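Local coordinates for ATP-dependent CLP protease, putative (Plasmodium falciparum, PDB 2F6I), which probably cleaves proteins into small peptides, as the serine-protease part of an ATP-dependent Clp machine of the malaria parasite, at residues Ile114-Lys119 and Ser166-Gln171. Sequence-based numbering, arbitrary orientation.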
ATOM      1  N   ILE C 114      16.048  36.354   3.787  1.00 47.47           N
ATOM      2  CA  ILE C 114      16.004  36.632   5.218  1.00 46.55           C
ATOM      3  C   ILE C 114      17.426  36.899   5.697  1.00 46.56           C
ATOM      4  O   ILE C 114      17.666  37.803   6.498  1.00 46.81           O
ATOM      5  CB  ILE C 114      15.415  35.440   6.002  1.00 46.57           C
ATOM      6  CG1 ILE C 114      13.938  35.265   5.642  1.00 46.23           C
ATOM      7  CG2 ILE C 114      15.575  35.666   7.499  1.00 43.97           C
ATOM      8  CD1 ILE C 114      13.289  34.047   6.272  1.00 46.74           C
ATOM      9  N   LEU C 115      18.367  36.103   5.200  1.00 45.83           N
ATOM     10  CA  LEU C 115      19.770  36.265   5.554  1.00 45.11           C
ATOM     11  C   LEU C 115      20.214  37.677   5.176  1.00 46.84           C
ATOM     12  O   LEU C 115      20.853  38.371   5.963  1.00 46.15           O
ATOM     13  CB  LEU C 115      20.618  35.237   4.797  1.00 42.65           C
ATOM     14  CG  LEU C 115      22.144  35.377   4.825  1.00 40.77           C
ATOM     15  CD1 LEU C 115      22.672  35.223   6.246  1.00 37.22           C
ATOM     16  CD2 LEU C 115      22.754  34.326   3.909  1.00 38.59           C
ATOM     17  N   ALA C 116      19.846  38.094   3.967  1.00 47.89           N
ATOM     18  CA  ALA C 116      20.213  39.407   3.447  1.00 49.85           C
ATOM     19  C   ALA C 116      19.504  40.588   4.112  1.00 51.86           C
ATOM     20  O   ALA C 116      19.958  41.728   4.000  1.00 51.64           O
ATOM     21  CB  ALA C 116      19.976  39.444   1.943  1.00 47.64           C
ATOM     22  N   SER C 117      18.400  40.326   4.802  1.00 52.89           N
ATOM     23  CA  SER C 117      17.666  41.403   5.454  1.00 55.30           C
ATOM     24  C   SER C 117      18.184  41.723   6.852  1.00 55.59           C
ATOM     25  O   SER C 117      17.619  42.561   7.550  1.00 57.06           O
ATOM     26  CB  SER C 117      16.178  41.062   5.531  1.00 55.37           C
ATOM     27  OG  SER C 117      15.969  39.877   6.275  1.00 59.38           O
ATOM     28  N   GLY C 118      19.259  41.058   7.259  1.00 56.44           N
ATOM     29  CA  GLY C 118      19.813  41.311   8.577  1.00 56.72           C
ATOM     30  C   GLY C 118      20.307  42.739   8.701  1.00 58.73           C
ATOM     31  O   GLY C 118      20.476  43.428   7.693  1.00 58.53           O
ATOM     32  N   LYS C 119      20.537  43.191   9.931  1.00 59.78           N
ATOM     33  CA  LYS C 119      21.017  44.549  10.150  1.00 60.60           C
ATOM     34  C   LYS C 119      22.259  44.756   9.297  1.00 61.75           C
ATOM     35  O   LYS C 119      23.234  44.011   9.425  1.00 61.96           O
ATOM     36  CB  LYS C 119      21.383  44.780  11.619  1.00 61.21           C
ATOM     37  CG  LYS C 119      21.762  46.229  11.910  1.00 63.94           C
ATOM     38  CD  LYS C 119      22.575  46.404  13.196  1.00 67.72           C
ATOM     39  CE  LYS C 119      21.814  45.952  14.432  1.00 69.97           C
ATOM     40  NZ  LYS C 119      22.376  46.480  15.712  1.00 68.08           N
ATOM     41  N   SER C 166      16.794  42.601  -4.242  1.00 50.35           N
ATOM     42  CA  SER C 166      17.459  43.676  -4.961  1.00 51.18           C
ATOM     43  C   SER C 166      17.766  44.840  -4.017  1.00 51.47           C
ATOM     44  O   SER C 166      18.880  45.355  -3.997  1.00 52.58           O
ATOM     45  CB  SER C 166      16.569  44.152  -6.111  1.00 52.32           C
ATOM     46  OG  SER C 166      17.241  45.091  -6.930  1.00 54.78           O
ATOM     47  N   SER C 167      16.780  45.240  -3.224  1.00 51.91           N
ATOM     48  CA  SER C 167      16.963  46.345  -2.291  1.00 53.89           C
ATOM     49  C   SER C 167      17.910  46.009  -1.138  1.00 54.42           C
ATOM     50  O   SER C 167      18.330  46.899  -0.402  1.00 55.46           O
ATOM     51  CB  SER C 167      15.614  46.784  -1.721  1.00 54.49           C
ATOM     52  OG  SER C 167      15.139  45.852  -0.765  1.00 60.14           O
ATOM     53  N   PHE C 168      18.248  44.732  -0.984  1.00 54.21           N
ATOM     54  CA  PHE C 168      19.141  44.301   0.091  1.00 55.12           C
ATOM     55  C   PHE C 168      20.580  44.098  -0.378  1.00 55.17           C
ATOM     56  O   PHE C 168      21.516  44.209   0.410  1.00 54.98           O
ATOM     57  CB  PHE C 168      18.654  42.980   0.697  1.00 57.53           C
ATOM     58  CG  PHE C 168      17.331  43.072   1.407  1.00 58.92           C
ATOM     59  CD1 PHE C 168      16.541  41.936   1.558  1.00 58.02           C
ATOM     60  CD2 PHE C 168      16.882  44.276   1.942  1.00 59.74           C
ATOM     61  CE1 PHE C 168      15.324  41.994   2.228  1.00 59.00           C
ATOM     62  CE2 PHE C 168      15.664  44.345   2.617  1.00 60.54           C
ATOM     63  CZ  PHE C 168      14.884  43.201   2.759  1.00 60.09           C
ATOM     64  N   THR C 169      20.750  43.791  -1.659  1.00 55.91           N
ATOM     65  CA  THR C 169      22.076  43.532  -2.209  1.00 57.82           C
ATOM     66  C   THR C 169      22.575  44.589  -3.187  1.00 58.84           C
ATOM     67  O   THR C 169      23.737  44.556  -3.601  1.00 58.43           O
ATOM     68  CB  THR C 169      22.103  42.168  -2.928  1.00 57.36           C
ATOM     69  OG1 THR C 169      21.141  42.171  -3.990  1.00 55.71           O
ATOM     70  CG2 THR C 169      21.771  41.048  -1.955  1.00 55.76           C
ATOM     71  N   ASN C 170      21.697  45.516  -3.556  1.00 60.23           N
ATOM     72  CA  ASN C 170      22.035  46.586  -4.494  1.00 63.06           C
ATOM     73  C   ASN C 170      22.123  46.077  -5.928  1.00 63.24           C
ATOM     74  O   ASN C 170      22.455  46.830  -6.844  1.00 65.17           O
ATOM     75  CB  ASN C 170      23.355  47.255  -4.100  1.00 64.53           C
ATOM     76  CG  ASN C 170      23.276  47.937  -2.750  1.00 67.26           C
ATOM     77  OD1 ASN C 170      22.465  48.845  -2.548  1.00 67.36           O
ATOM     78  ND2 ASN C 170      24.118  47.502  -1.813  1.00 67.32           N
ATOM     79  N   GLN C 171      21.835  44.793  -6.116  1.00 63.78           N
ATOM     80  CA  GLN C 171      21.851  44.206  -7.448  1.00 62.51           C
ATOM     81  C   GLN C 171      20.545  44.612  -8.097  1.00 61.93           C
ATOM     82  O   GLN C 171      19.589  44.959  -7.408  1.00 62.00           O
ATOM     83  CB  GLN C 171      21.925  42.683  -7.372  1.00 61.78           C
ATOM     84  CG  GLN C 171      23.189  42.150  -6.735  1.00 62.39           C
ATOM     85  CD  GLN C 171      24.429  42.560  -7.491  1.00 62.72           C
ATOM     86  OE1 GLN C 171      24.528  42.353  -8.701  1.00 64.16           O
ATOM     87  NE2 GLN C 171      25.390  43.144  -6.783  1.00 63.13           N
TER
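Phe-168 lays its ring against Ser-117 and its CB against Ala-116, and nearly the whole contact is made by that one side chain. At the far rim of the ring, CE1 of Phe-168 lies 3.5 Å and CZ 3.7 Å from CB of Ser-117. The CA of Ser-117 stands over the same ring, 4.0 Å above its plane and displaced toward the rim. Nearer the backbone, CB of Phe-168 touches CB of Ala-116 at 4.0 Å, while the carbonyl O of Ala-116 approaches the root of the ring obliquely. With CG beside the backbone N and anti to the carbonyl carbon (chi1 -66°), the ring is carried out from its own helix to this turn. No hydrogen bond crosses between the two segments, so they meet by van der Waals packing. In the ClpP fold of the S14 peptidases this is where the C-terminal end of helix 109-116 meets that of the long helix 151-169. Arg-123, on a strand of the central parallel sheet, ties the two ends together, its NH1 hydrogen-bonding to both Ala-116 O and Phe-168 O. Ser-117, just past the end of helix 109-116, is held by the last turn of that helix: OG, set between the backbone N and the carbonyl carbon (chi1 60°), turns back to donate to Ile-114 O at 2.7 Å, and the backbone N of Ser-117 reaches that oxygen from the same face of the carbonyl plane at 3.1 Å. Ser-117 also packs on Leu-89 and Phe-92 of helix 82-94, and Phe-168 extends the packing to Leu-205 of a neighbouring subunit.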